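Side-chain contacts in pyruvate carboxylase protein (Rhizobium etli, PDB 2QF7), which is a multidomain carboxylase that joins a biotin carboxylase region, a TIM-barrel region and a biotin-carrier-like domain in one chain: residues Glu84-Arg87 / Val88-Ser92; Asp1152-Asp1155 / Ala1156-Leu1160. All coordinates share one frame; numbering follows the deposited sequence.

Contact 1. Residues Glu84-Arg87 / Val88-Ser92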
ATOM      1  N   GLU A  84      47.150  25.384  -1.724  1.00 21.13           N
ATOM      2  CA  GLU A  84      45.733  25.602  -2.012  1.00 21.16           C
ATOM      3  C   GLU A  84      45.218  26.958  -1.528  1.00 21.12           C
ATOM      4  O   GLU A  84      44.487  27.643  -2.243  1.00 21.24           O
ATOM      5  CB  GLU A  84      44.872  24.454  -1.460  1.00 20.38           C
ATOM      6  CG  GLU A  84      44.968  23.170  -2.351  1.00 20.62           C
ATOM      7  CD  GLU A  84      44.322  23.383  -3.718  1.00 21.91           C
ATOM      8  OE1 GLU A  84      43.086  23.220  -3.834  1.00 20.91           O
ATOM      9  OE2 GLU A  84      45.037  23.736  -4.668  1.00 19.42           O
ATOM     10  N   VAL A  85      45.572  27.319  -0.304  1.00 20.62           N
ATOM     11  CA  VAL A  85      45.141  28.593   0.272  1.00 21.48           C
ATOM     12  C   VAL A  85      45.641  29.784  -0.552  1.00 21.55           C
ATOM     13  O   VAL A  85      44.841  30.638  -0.937  1.00 21.15           O
ATOM     14  CB  VAL A  85      45.507  28.685   1.777  1.00 21.79           C
ATOM     15  CG1 VAL A  85      45.209  30.083   2.347  1.00 21.51           C
ATOM     16  CG2 VAL A  85      44.711  27.607   2.542  1.00 22.96           C
ATOM     17  N   ILE A  86      46.944  29.825  -0.828  1.00 21.61           N
ATOM     18  CA  ILE A  86      47.541  30.863  -1.674  1.00 22.37           C
ATOM     19  C   ILE A  86      46.913  30.905  -3.100  1.00 23.75           C
ATOM     20  O   ILE A  86      46.548  31.994  -3.598  1.00 23.90           O
ATOM     21  CB  ILE A  86      49.081  30.706  -1.737  1.00 22.61           C
ATOM     22  CG1 ILE A  86      49.727  30.955  -0.345  1.00 23.34           C
ATOM     23  CG2 ILE A  86      49.692  31.608  -2.809  1.00 23.06           C
ATOM     24  CD1 ILE A  86      49.166  32.138   0.422  1.00 23.45           C
ATOM     25  N   ARG A  87      46.757  29.735  -3.736  1.00 22.85           N
ATOM     26  CA  ARG A  87      46.095  29.655  -5.055  1.00 23.24           C
ATOM     27  C   ARG A  87      44.727  30.363  -5.073  1.00 22.57           C
ATOM     28  O   ARG A  87      44.473  31.188  -5.948  1.00 21.83           O
ATOM     29  CB  ARG A  87      45.945  28.204  -5.519  1.00 22.56           C
ATOM     30  CG  ARG A  87      45.160  28.059  -6.849  1.00 25.04           C
ATOM     31  CD  ARG A  87      44.861  26.580  -7.218  1.00 25.22           C
ATOM     32  NE  ARG A  87      44.001  25.978  -6.198  1.00 24.96           N
ATOM     33  CZ  ARG A  87      42.672  26.008  -6.180  1.00 26.38           C
ATOM     34  NH1 ARG A  87      41.988  26.631  -7.130  1.00 29.16           N
ATOM     35  NH2 ARG A  87      42.012  25.428  -5.185  1.00 25.09           N
ATOM     36  N   VAL A  88      43.843  30.043  -4.125  1.00 22.60           N
ATOM     37  CA  VAL A  88      42.531  30.683  -4.088  1.00 23.28           C
ATOM     38  C   VAL A  88      42.598  32.163  -3.658  1.00 23.48           C
ATOM     39  O   VAL A  88      41.783  32.991  -4.113  1.00 23.31           O
ATOM     40  CB  VAL A  88      41.435  29.854  -3.284  1.00 23.26           C
ATOM     41  CG1 VAL A  88      41.308  28.425  -3.832  1.00 23.14           C
ATOM     42  CG2 VAL A  88      41.749  29.785  -1.893  1.00 25.70           C
ATOM     43  N   ALA A  89      43.542  32.500  -2.782  1.00 23.64           N
ATOM     44  CA  ALA A  89      43.741  33.905  -2.412  1.00 23.96           C
ATOM     45  C   ALA A  89      44.122  34.759  -3.645  1.00 24.44           C
ATOM     46  O   ALA A  89      43.578  35.848  -3.857  1.00 24.92           O
ATOM     47  CB  ALA A  89      44.736  34.016  -1.348  1.00 24.61           C
ATOM     48  N   LYS A  90      45.014  34.238  -4.479  1.00 24.95           N
ATOM     49  CA  LYS A  90      45.349  34.875  -5.753  1.00 25.88           C
ATOM     50  C   LYS A  90      44.155  34.971  -6.700  1.00 26.38           C
ATOM     51  O   LYS A  90      43.848  36.057  -7.200  1.00 27.15           O
ATOM     52  CB  LYS A  90      46.502  34.142  -6.417  1.00 25.74           C
ATOM     53  CG  LYS A  90      47.830  34.453  -5.782  1.00 26.97           C
ATOM     54  CD  LYS A  90      48.924  33.660  -6.468  1.00 29.84           C
ATOM     55  CE  LYS A  90      50.287  34.183  -6.080  1.00 33.48           C
ATOM     56  NZ  LYS A  90      51.319  33.151  -6.349  1.00 32.75           N
ATOM     57  N   LEU A  91      43.472  33.845  -6.930  1.00 26.43           N
ATOM     58  CA  LEU A  91      42.290  33.795  -7.809  1.00 26.73           C
ATOM     59  C   LEU A  91      41.306  34.878  -7.429  1.00 25.55           C
ATOM     60  O   LEU A  91      40.786  35.598  -8.279  1.00 24.73           O
ATOM     61  CB  LEU A  91      41.538  32.466  -7.649  1.00 27.57           C
ATOM     62  CG  LEU A  91      41.538  31.399  -8.724  1.00 30.95           C
ATOM     63  CD1 LEU A  91      40.308  30.517  -8.490  1.00 31.03           C
ATOM     64  CD2 LEU A  91      41.532  32.001 -10.163  1.00 33.84           C
ATOM     65  N   SER A  92      41.053  34.982  -6.137  1.00 23.92           N
ATOM     66  CA  SER A  92      40.018  35.860  -5.655  1.00 24.19           C
ATOM     67  C   SER A  92      40.415  37.346  -5.549  1.00 23.91           C
ATOM     68  O   SER A  92      39.535  38.199  -5.390  1.00 23.97           O
ATOM     69  CB  SER A  92      39.502  35.356  -4.303  1.00 23.25           C
ATOM     70  OG  SER A  92      40.480  35.619  -3.321  1.00 22.49           O
TER
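Arg87 sends CG trans to the backbone nitrogen (chi1 176°) and bends back at chi3 (63°), which lays one face of its guanidinium over Val88. CG1 of Val88 meets this face off-centre, near the rim, at 3.4 Å from Arg87 NH2. The other Val88 branch, CG2, is held between backbone N and carbonyl carbon and sits 3.3 Å from Val85 O. Beneath the side chains runs the alpha-helical bonding, for example Val88 N to Glu84 O at 3.1 Å.

The same bend of Arg87 brings NE and NH2 side-on to the Glu84 carboxylate one turn back, a salt bridge in which NH2 donates to OE1 at 2.8 Å and NE to OE2 at 2.9 Å. Neither bond lies flat, OE1 being met 44° out of the carboxylate plane. Gly64 N and His68 NE2 add a bond to OE1 and OE2 respectively, and Arg87 NH2 also reaches Gln62 O. Tyr61 and Ile43 cover Val88 from the sheet. In this Rossmann-like N-terminal region of biotin carboxylase, then, a buried carboxylate is paired by its i+3 arginine and gripped by two further donors, which would be expected to keep it ionised and fix its rotation.

Contact 2. Residues Asp1152-Asp1155 / Ala1156-Leu1160; sequences DQID and AKDLL
The Asp1158 side chain runs alongside that of Asp1155, both pointing the same way, with their carboxylates turned 84° to each other. Its OD2 accepts the backbone N-H of Asp1155 at 2.7 Å, a short and nearly straight bond that arrives from above the carboxylate plane, 45° out of it. That position puts OD2 only 3.2 Å from OD2 of Asp1155. Two like charges so close should repel, and the pair may therefore share a raised affinity for protons. The N-H of Asp1155, together with a water that donates to Asp1158 OD2 at 3.2 Å, probably offsets part of this cost; the water's second bond, to Gln1153 O, is weak.

Asp1158 N in turn donates to Asp1155 O at 3.0 Å and closes a type II beta turn, so the two residues are bonded in both directions, once through the main chain and once through a side chain. Beyond the polar side, Ile1154 places CG1 between its backbone N and carbonyl carbon (chi1 52°), and its CD1 meets CD2 of Leu1160 at 3.8 Å, the two side chains crossing at about a right angle.

Lys1157, at the third position of the turn, extends away to a salt bridge with Asp377, on strand 375-380. Within the biotin-carrier-like domain the turn carries the chain from one sheet to another: strand 1153-1154 borders strand 1104-1109, whereas strand 1159-1162 lies between strands 1097-1099 and 1145-1146. Ile1154 and Leu1160 are both buried, Ile1154 packing on Ile1106 and Ile1126, and Leu1160 on Val1098 and Val1124 of strands 1097-1099 and 1122-1127.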
ATOM      1  N   ASP A1152      21.871  -1.328  -1.364  1.00 31.24           N
ATOM      2  CA  ASP A1152      21.095  -1.006  -0.150  1.00 30.54           C
ATOM      3  C   ASP A1152      21.154   0.461   0.221  1.00 30.10           C
ATOM      4  O   ASP A1152      22.220   1.061   0.177  1.00 29.76           O
ATOM      5  CB  ASP A1152      21.651  -1.755   1.055  1.00 30.67           C
ATOM      6  CG  ASP A1152      21.366  -3.230   1.025  1.00 31.36           C
ATOM      7  OD1 ASP A1152      20.390  -3.662   0.379  1.00 32.64           O
ATOM      8  OD2 ASP A1152      22.117  -3.964   1.694  1.00 32.47           O
ATOM      9  N   GLN A1153      20.012   1.017   0.631  1.00 29.80           N
ATOM     10  CA  GLN A1153      19.959   2.346   1.255  1.00 29.27           C
ATOM     11  C   GLN A1153      20.443   2.258   2.709  1.00 28.94           C
ATOM     12  O   GLN A1153      20.110   1.304   3.416  1.00 28.85           O
ATOM     13  CB  GLN A1153      18.533   2.925   1.194  1.00 29.44           C
ATOM     14  N   ILE A1154      21.246   3.241   3.132  1.00 28.28           N
ATOM     15  CA  ILE A1154      21.774   3.337   4.504  1.00 27.35           C
ATOM     16  C   ILE A1154      21.745   4.791   4.991  1.00 26.70           C
ATOM     17  O   ILE A1154      21.636   5.724   4.181  1.00 26.79           O
ATOM     18  CB  ILE A1154      23.242   2.808   4.633  1.00 27.70           C
ATOM     19  CG1 ILE A1154      24.144   3.483   3.588  1.00 28.46           C
ATOM     20  CG2 ILE A1154      23.298   1.272   4.639  1.00 27.12           C
ATOM     21  CD1 ILE A1154      25.293   2.633   3.136  1.00 32.21           C
ATOM     22  N   ASP A1155      21.852   4.977   6.308  1.00 25.28           N
ATOM     23  CA  ASP A1155      21.965   6.311   6.902  1.00 24.78           C
ATOM     24  C   ASP A1155      23.276   6.414   7.648  1.00 23.54           C
ATOM     25  O   ASP A1155      23.848   5.402   8.029  1.00 23.19           O
ATOM     26  CB  ASP A1155      20.808   6.574   7.874  1.00 25.17           C
ATOM     27  CG  ASP A1155      19.483   6.157   7.306  1.00 26.90           C
ATOM     28  OD1 ASP A1155      18.663   7.057   7.035  1.00 29.37           O
ATOM     29  OD2 ASP A1155      19.277   4.932   7.102  1.00 27.48           O
ATOM     30  N   ALA A1156      23.753   7.636   7.861  1.00 23.25           N
ATOM     31  CA  ALA A1156      24.966   7.844   8.648  1.00 22.64           C
ATOM     32  C   ALA A1156      24.841   7.009   9.930  1.00 22.38           C
ATOM     33  O   ALA A1156      23.732   6.904  10.494  1.00 22.57           O
ATOM     34  CB  ALA A1156      25.148   9.321   8.961  1.00 22.77           C
ATOM     35  N   LYS A1157      25.936   6.374  10.348  1.00 20.92           N
ATOM     36  CA  LYS A1157      25.983   5.550  11.579  1.00 20.50           C
ATOM     37  C   LYS A1157      25.546   4.088  11.453  1.00 20.49           C
ATOM     38  O   LYS A1157      25.822   3.279  12.346  1.00 20.34           O
ATOM     39  CB  LYS A1157      25.273   6.216  12.771  1.00 20.08           C
ATOM     40  CG  LYS A1157      26.165   7.051  13.647  1.00 19.69           C
ATOM     41  CD  LYS A1157      25.386   7.711  14.779  1.00 19.79           C
ATOM     42  CE  LYS A1157      25.435   6.888  16.056  1.00 19.45           C
ATOM     43  NZ  LYS A1157      24.800   7.587  17.221  1.00 18.73           N
ATOM     44  N   ASP A1158      24.876   3.739  10.356  1.00 20.66           N
ATOM     45  CA  ASP A1158      24.610   2.338  10.071  1.00 20.71           C
ATOM     46  C   ASP A1158      25.918   1.545  10.033  1.00 21.52           C
ATOM     47  O   ASP A1158      26.951   2.054   9.543  1.00 20.99           O
ATOM     48  CB  ASP A1158      23.788   2.184   8.784  1.00 20.76           C
ATOM     49  CG  ASP A1158      22.313   2.597   8.980  1.00 20.12           C
ATOM     50  OD1 ASP A1158      21.850   2.629  10.147  1.00 18.30           O
ATOM     51  OD2 ASP A1158      21.629   2.897   7.980  1.00 19.20           O
ATOM     52  N   LEU A1159      25.876   0.331  10.600  1.00 21.90           N
ATOM     53  CA  LEU A1159      27.041  -0.558  10.667  1.00 22.09           C
ATOM     54  C   LEU A1159      27.265  -1.246   9.345  1.00 22.44           C
ATOM     55  O   LEU A1159      26.422  -2.029   8.879  1.00 21.83           O
ATOM     56  CB  LEU A1159      26.877  -1.607  11.762  1.00 22.45           C
ATOM     57  CG  LEU A1159      28.057  -2.509  12.124  1.00 23.09           C
ATOM     58  CD1 LEU A1159      29.303  -1.708  12.512  1.00 22.43           C
ATOM     59  CD2 LEU A1159      27.633  -3.454  13.261  1.00 25.08           C
ATOM     60  N   LEU A1160      28.416  -0.971   8.741  1.00 21.91           N
ATOM     61  CA  LEU A1160      28.682  -1.471   7.398  1.00 21.98           C
ATOM     62  C   LEU A1160      29.412  -2.806   7.405  1.00 21.84           C
ATOM     63  O   LEU A1160      29.118  -3.687   6.582  1.00 22.13           O
ATOM     64  CB  LEU A1160      29.441  -0.436   6.569  1.00 22.39           C
ATOM     65  CG  LEU A1160      28.757   0.929   6.403  1.00 23.38           C
ATOM     66  CD1 LEU A1160      29.718   1.922   5.772  1.00 21.51           C
ATOM     67  CD2 LEU A1160      27.487   0.829   5.585  1.00 22.05           C
TER
HETATM   68  O   HOH W   1      19.570   0.767   6.816  1.00 51.32           O

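Followed from the N terminus, the chain meets contact 1 first, within helix 82-92, where side chains on consecutive turns of one helix meet beside the parallel sheet of the biotin carboxylase N-terminal region. Contact 2 comes close to the C-terminal end, where a tight turn joins two short strands of the biotin-carrier-like domain. The two are in series: contact 1 is complete before contact 2 begins, and they neither nest nor cross. Their centres lie about 37 Å apart and their nearest atoms about 26 Å, without touching. Neither closes a long loop: one lies within a single helix that packs beside the sheet, the other at the turn between two sheets of a small beta domain.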